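Side-chain contacts in redox-sensing transcriptional repressor Rex (Thermoanaerobacter ethanolicus, PDB 3WG9), which probably represses transcription as a DNA-binding homodimer that responds to changes in the cellular NADH/NAD(+) redox state: residues M9-I12 and R13-R17; E23-K27 and N28-R32; M42-T45 and A46-R50. All blocks are in the same frame, centred on the assembly; numbering follows the deposited sequence.

Overall arrangement
All three interactions are local, and their six segments lie in the N-terminal DNA-binding region, the winged-helix domain. Interactions 1 and 2 share helix 9-27, one near its start and the other at its C-terminal end, with centres about 21 Å apart. Interaction 3 begins helix 46-54 and touches interaction 1, their centres being about 12 Å apart: R17 NH2 lies 2.8 Å from M42 O, and R14 CD packs 3.7 Å from V44 CG2. Interactions 2 and 3 do not touch; their nearest atoms are about 9 Å apart. Neither NAD nor zinc is bound to this chain, but the R13 side chain is about 6 Å from that of H194, a zinc ligand, and about 8 Å from that of NADH-binding V193; interaction 2 holds the zinc ligand E24.

Interaction 1 (M9-I12 and R13-R17); sequences MAVI and RRLPR
M9 reaches R13 by folding its chain twice, at chi2 (-60°) and chi3 (-63°), which swings the terminal methyl forward along the helix, toward R13, while R13 runs extended from CG to NE to meet it. CE then sits over one face of the R13 guanidinium, offset toward its rim, with R13 NH2 3.5 Å away and R13 CZ 3.6 Å away. The methyl, not the sulfur, does the touching. The pair is one helical turn apart, and its backbone bond, R13 N to M9 O, is 2.9 Å long.

R14 behaves differently. Its bend at chi3 (-72°) turns the guanidinium back over the preceding turn, and the carbonyl oxygen of A10 lies over the centre of one face, 3.7 Å above the plane. From the same group, R14 NH2 reaches V11 CG2 at 3.6 Å. L15 adds a looser apolar contact, its CG 4.5 Å from V11 CG1.

The helix is kinked here because P16 has no N-H to offer to I12 O; P16 CD comes 3.0 Å from I12 O instead. Around the kink the backbone bonding is mixed: L15 N bonds to V11 O and weakly to I12 O, and the bonds from R14 N to A10 O and V11 O are both weak.

Both arginines have their strongest polar partners elsewhere: R13 makes a salt bridge to E191, R14 to D52 on helix 46-54. R13 also packs on T201 of the second subunit. The chemistry is thus divided: the guanidinium faces receive a methyl from M9 and a carbonyl oxygen from A10, while carboxylates outside this stretch hold the charges and link the first helix to the neighbouring parts of the fold.

Interaction 2 (E23-K27 and N28-R32); sequences EELLK and NDVKR
N28, just past the last turn of helix 9-27, folds its side chain back over the carbonyl of E24. Its CB lies 3.8 Å from E24 O. The next atom, CG, is closer, at 3.4 Å from the same oxygen, because chi1 (-59°) sets CG beside the backbone N and opposite the carbonyl carbon. At the tip, OD1 stands 3.4 Å from E24 O, but both are acceptors and no bond joins them; ND2 is farther from that oxygen. The real hold on E24 O comes from the main chain of the same residue, N28 N, at 3.1 Å, its donor tilted 22° from the carbonyl plane.

Beyond N28 the chain closes the helix with a Schellman motif. D29, the C-prime residue, has the positive phi (47°) of that position and gives its N-H to L26 O from well above the carbonyl plane. V30 N then bonds to L25 O at 2.9 Å, the wider of the two motif bonds in sequence span. This return of the chain carries V30 onto L25: their CB atoms are 4.0 Å apart, V30 CG2 lies 4.1 Å from L25 CD2, and the two side chains cross at a slant. L25 also touches V68 of helix 68-78, where L26 packs as well.

K27 NZ and E23 OE1 form a long salt bridge of 3.7 Å, and E23 OE2 is hydrogen-bonded to Y72 on helix 68-78. E24, a known zinc ligand of this protein although no zinc is bound to this chain, packs on D181 of the second subunit. The helix end is therefore closed by main-chain donors and one hydrophobic pair, with the carboxamide of the N28 side chain lying over the last turn without bonding to E24 O.

Interaction 3 (M42-T45 and A46-R50); sequences MGVT and ASQIR
T45, with psi of 149°, is the last extended residue before helix 46-54 and serves as its N-cap within the predicted helix-turn-helix; G43, at positive phi, has already ended helix 35-42. The capping bond runs from Q48 N to T45 OG1, 3.0 Å long with an N-H...O angle of 157°. A chi1 of 65° holds OG1 between the backbone N and the carbonyl carbon of T45, where it faces the first turn. The hydroxyl also closes on Q48 CB at 3.3 Å. T45 O meanwhile accepts from I49 N at 3.0 Å, the first regular bond of the helix, so side chain and main chain of one residue serve two successive amides.

V44 supplies the apolar half. Its CG1 meets Q48 CB at 3.8 Å and also reaches I49, and both V44 and I49 rest on Y18 of helix 9-27, joining the turn to the first helix. The Q48 chain bends at chi2, and its NE2 bonds to D52 one turn on. I49 CG1 lies 3.7 Å from V44 CG1 and 3.4 Å from T45 O.

Interaction 1 (M9-I12 and R13-R17)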
# COMPACT_ATOMS: atom_id res chain seq x y z
N MET B 9 -12.21 9.66 -6.11
CA MET B 9 -11.12 8.90 -5.51
C MET B 9 -10.32 8.13 -6.61
O MET B 9 -9.12 7.93 -6.49
CB MET B 9 -11.67 7.92 -4.46
CG MET B 9 -11.93 8.57 -3.08
SD MET B 9 -10.40 9.27 -2.39
CE MET B 9 -9.30 7.89 -2.14
N ALA B 10 -10.96 7.74 -7.71
CA ALA B 10 -10.22 6.98 -8.72
C ALA B 10 -9.17 7.93 -9.26
O ALA B 10 -8.00 7.57 -9.46
CB ALA B 10 -11.20 6.52 -9.88
N VAL B 11 -9.57 9.19 -9.49
CA VAL B 11 -8.59 10.20 -9.92
C VAL B 11 -7.52 10.45 -8.87
O VAL B 11 -6.32 10.46 -9.17
CB VAL B 11 -9.27 11.59 -10.28
CG1 VAL B 11 -8.20 12.68 -10.51
CG2 VAL B 11 -10.20 11.47 -11.49
N ILE B 12 -7.93 10.69 -7.64
CA ILE B 12 -6.97 11.04 -6.55
C ILE B 12 -5.95 9.92 -6.41
O ILE B 12 -4.78 10.18 -6.20
CB ILE B 12 -7.73 11.25 -5.24
CG1 ILE B 12 -8.56 12.53 -5.35
CG2 ILE B 12 -6.76 11.27 -3.94
CD1 ILE B 12 -9.63 12.61 -4.16
N ARG B 13 -6.35 8.66 -6.56
CA ARG B 13 -5.37 7.57 -6.40
C ARG B 13 -4.41 7.42 -7.57
O ARG B 13 -3.34 6.85 -7.41
CB ARG B 13 -6.06 6.20 -6.20
CG ARG B 13 -6.85 6.16 -4.84
CD ARG B 13 -7.09 4.74 -4.34
NE ARG B 13 -7.87 4.75 -3.09
CZ ARG B 13 -7.31 4.95 -1.89
NH1 ARG B 13 -5.99 5.20 -1.75
NH2 ARG B 13 -8.08 4.83 -0.82
N ARG B 14 -4.74 7.96 -8.75
CA ARG B 14 -3.72 7.99 -9.80
C ARG B 14 -2.70 9.08 -9.60
O ARG B 14 -1.56 8.99 -10.13
CB ARG B 14 -4.36 8.20 -11.18
CG ARG B 14 -5.16 6.97 -11.62
CD ARG B 14 -5.69 7.09 -13.09
NE ARG B 14 -6.77 8.06 -13.26
CZ ARG B 14 -8.06 7.77 -13.23
NH1 ARG B 14 -8.47 6.52 -13.00
NH2 ARG B 14 -8.95 8.74 -13.42
N LEU B 15 -3.08 10.17 -8.94
CA LEU B 15 -2.14 11.32 -8.85
C LEU B 15 -0.78 11.02 -8.20
O LEU B 15 0.24 11.54 -8.65
CB LEU B 15 -2.79 12.55 -8.17
CG LEU B 15 -4.08 13.10 -8.84
CD1 LEU B 15 -4.76 14.18 -7.99
CD2 LEU B 15 -3.73 13.71 -10.24
N PRO B 16 -0.77 10.30 -7.06
CA PRO B 16 0.56 9.94 -6.52
C PRO B 16 1.38 9.05 -7.45
O PRO B 16 2.60 9.13 -7.39
CB PRO B 16 0.25 9.26 -5.17
CG PRO B 16 -1.20 9.75 -4.86
CD PRO B 16 -1.85 9.80 -6.21
N ARG B 17 0.73 8.18 -8.22
CA ARG B 17 1.46 7.37 -9.21
C ARG B 17 2.11 8.30 -10.25
O ARG B 17 3.30 8.16 -10.57
CB ARG B 17 0.53 6.38 -9.90
CG ARG B 17 -0.21 5.41 -8.94
CD ARG B 17 -1.07 4.42 -9.76
NE ARG B 17 -0.24 3.73 -10.75
CZ ARG B 17 -0.59 3.51 -12.02
NH1 ARG B 17 -1.76 3.94 -12.48
NH2 ARG B 17 0.22 2.84 -12.82

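Interaction 2 (E23-K27 and N28-R32)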
# COMPACT_ATOMS: atom_id res chain seq x y z
N GLU B 23 9.06 11.96 -10.42
CA GLU B 23 10.18 12.10 -9.51
C GLU B 23 11.40 11.31 -10.00
O GLU B 23 12.52 11.81 -10.01
CB GLU B 23 9.75 11.68 -8.09
CG GLU B 23 10.76 12.00 -7.02
CD GLU B 23 10.17 11.71 -5.63
OE1 GLU B 23 10.43 10.62 -5.09
OE2 GLU B 23 9.38 12.52 -5.11
N GLU B 24 11.18 10.09 -10.48
CA GLU B 24 12.25 9.24 -10.97
C GLU B 24 12.89 9.84 -12.22
O GLU B 24 14.11 9.90 -12.31
CB GLU B 24 11.70 7.85 -11.21
CG GLU B 24 12.66 6.82 -11.85
CD GLU B 24 11.93 5.50 -12.12
OE1 GLU B 24 12.01 4.97 -13.26
OE2 GLU B 24 11.21 5.03 -11.21
N LEU B 25 12.07 10.33 -13.14
CA LEU B 25 12.55 11.03 -14.34
C LEU B 25 13.29 12.31 -13.98
O LEU B 25 14.31 12.64 -14.59
CB LEU B 25 11.37 11.35 -15.29
CG LEU B 25 10.44 10.31 -15.91
CD1 LEU B 25 9.31 11.01 -16.65
CD2 LEU B 25 11.14 9.32 -16.84
N LEU B 26 12.78 13.06 -13.02
CA LEU B 26 13.43 14.28 -12.60
C LEU B 26 14.80 13.96 -11.97
O LEU B 26 15.78 14.67 -12.22
CB LEU B 26 12.54 15.08 -11.65
CG LEU B 26 13.14 16.39 -11.14
CD1 LEU B 26 13.18 17.51 -12.21
CD2 LEU B 26 12.35 16.81 -9.91
N LYS B 27 14.89 12.86 -11.23
CA LYS B 27 16.17 12.44 -10.67
C LYS B 27 17.18 12.05 -11.75
O LYS B 27 18.38 12.29 -11.58
CB LYS B 27 15.98 11.27 -9.72
CG LYS B 27 16.94 11.26 -8.55
CD LYS B 27 16.23 10.67 -7.33
CE LYS B 27 14.79 11.20 -7.21
NZ LYS B 27 14.06 10.70 -5.98
N ASN B 28 16.71 11.44 -12.83
CA ASN B 28 17.55 11.07 -13.99
C ASN B 28 17.73 12.22 -14.98
O ASN B 28 18.17 12.02 -16.11
CB ASN B 28 16.95 9.88 -14.76
CG ASN B 28 16.79 8.65 -13.90
OD1 ASN B 28 17.22 8.63 -12.76
ND2 ASN B 28 16.19 7.61 -14.46
N ASP B 29 17.35 13.41 -14.55
CA ASP B 29 17.37 14.59 -15.40
C ASP B 29 16.77 14.42 -16.79
O ASP B 29 17.26 15.02 -17.75
CB ASP B 29 18.78 15.18 -15.49
CG ASP B 29 19.03 16.22 -14.41
OD1 ASP B 29 18.36 17.29 -14.46
OD2 ASP B 29 19.89 15.99 -13.53
N VAL B 30 15.71 13.62 -16.90
CA VAL B 30 14.90 13.59 -18.13
C VAL B 30 14.09 14.88 -18.21
O VAL B 30 13.25 15.16 -17.33
CB VAL B 30 13.95 12.37 -18.14
CG1 VAL B 30 13.15 12.30 -19.47
CG2 VAL B 30 14.74 11.08 -17.87
N LYS B 31 14.31 15.66 -19.26
CA LYS B 31 13.71 16.99 -19.37
C LYS B 31 12.22 16.95 -19.72
O LYS B 31 11.44 17.76 -19.21
CB LYS B 31 14.47 17.87 -20.40
CG LYS B 31 15.48 18.84 -19.76
CD LYS B 31 16.08 18.29 -18.46
CE LYS B 31 16.85 19.35 -17.64
NZ LYS B 31 18.22 19.69 -18.13
N ARG B 32 11.84 16.05 -20.62
CA ARG B 32 10.49 16.07 -21.17
C ARG B 32 9.96 14.65 -21.23
O ARG B 32 10.74 13.71 -21.35
CB ARG B 32 10.49 16.66 -22.58
CG ARG B 32 10.47 18.18 -22.65
CD ARG B 32 9.98 18.67 -24.03
NE ARG B 32 8.51 18.78 -24.13
CZ ARG B 32 7.79 19.72 -23.51
NH1 ARG B 32 8.38 20.62 -22.73
NH2 ARG B 32 6.48 19.76 -23.68

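Interaction 3 (M42-T45 and A46-R50)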
# COMPACT_ATOMS: atom_id res chain seq x y z
N MET B 42 2.09 4.41 -17.21
CA MET B 42 1.06 4.40 -16.19
C MET B 42 -0.05 3.40 -16.39
O MET B 42 -0.80 3.12 -15.45
CB MET B 42 0.46 5.81 -16.09
CG MET B 42 1.52 6.82 -15.74
SD MET B 42 2.17 6.58 -14.03
CE MET B 42 0.65 6.24 -13.22
N GLY B 43 -0.22 2.90 -17.61
CA GLY B 43 -1.34 2.01 -17.87
C GLY B 43 -2.64 2.81 -17.83
O GLY B 43 -3.69 2.26 -17.51
N VAL B 44 -2.56 4.11 -18.15
CA VAL B 44 -3.73 5.00 -18.15
C VAL B 44 -3.73 5.69 -19.56
O VAL B 44 -2.69 6.12 -20.00
CB VAL B 44 -3.57 6.08 -17.01
CG1 VAL B 44 -4.72 7.02 -17.00
CG2 VAL B 44 -3.47 5.41 -15.58
N THR B 45 -4.86 5.78 -20.26
CA THR B 45 -4.83 6.43 -21.58
C THR B 45 -4.29 7.87 -21.52
O THR B 45 -4.49 8.57 -20.51
CB THR B 45 -6.20 6.46 -22.20
OG1 THR B 45 -7.07 7.29 -21.41
CG2 THR B 45 -6.76 5.02 -22.38
N ALA B 46 -3.64 8.31 -22.59
CA ALA B 46 -3.23 9.72 -22.62
C ALA B 46 -4.41 10.68 -22.36
O ALA B 46 -4.24 11.73 -21.70
CB ALA B 46 -2.48 10.05 -23.92
N SER B 47 -5.59 10.33 -22.86
CA SER B 47 -6.74 11.28 -22.70
C SER B 47 -7.19 11.33 -21.23
O SER B 47 -7.52 12.40 -20.72
CB SER B 47 -7.87 10.93 -23.65
OG SER B 47 -8.39 9.63 -23.40
N GLN B 48 -7.21 10.18 -20.54
CA GLN B 48 -7.59 10.18 -19.11
C GLN B 48 -6.53 10.98 -18.34
O GLN B 48 -6.85 11.69 -17.39
CB GLN B 48 -7.69 8.75 -18.56
CG GLN B 48 -8.26 8.68 -17.12
CD GLN B 48 -9.63 9.28 -17.03
OE1 GLN B 48 -10.55 8.77 -17.62
NE2 GLN B 48 -9.79 10.39 -16.32
N ILE B 49 -5.27 10.86 -18.73
CA ILE B 49 -4.25 11.59 -17.96
C ILE B 49 -4.46 13.09 -18.17
O ILE B 49 -4.37 13.87 -17.21
CB ILE B 49 -2.86 11.25 -18.42
CG1 ILE B 49 -2.51 9.81 -17.98
CG2 ILE B 49 -1.92 12.26 -17.84
CD1 ILE B 49 -1.19 9.31 -18.61
N ARG B 50 -4.77 13.49 -19.40
CA ARG B 50 -5.04 14.93 -19.64
C ARG B 50 -6.24 15.38 -18.78
O ARG B 50 -6.22 16.43 -18.13
CB ARG B 50 -5.38 15.17 -21.12
CG ARG B 50 -4.24 14.94 -22.04
CD ARG B 50 -4.64 15.44 -23.48
NE ARG B 50 -3.57 15.01 -24.35
CZ ARG B 50 -3.56 13.89 -25.05
NH1 ARG B 50 -4.67 13.19 -25.20
NH2 ARG B 50 -2.43 13.54 -25.66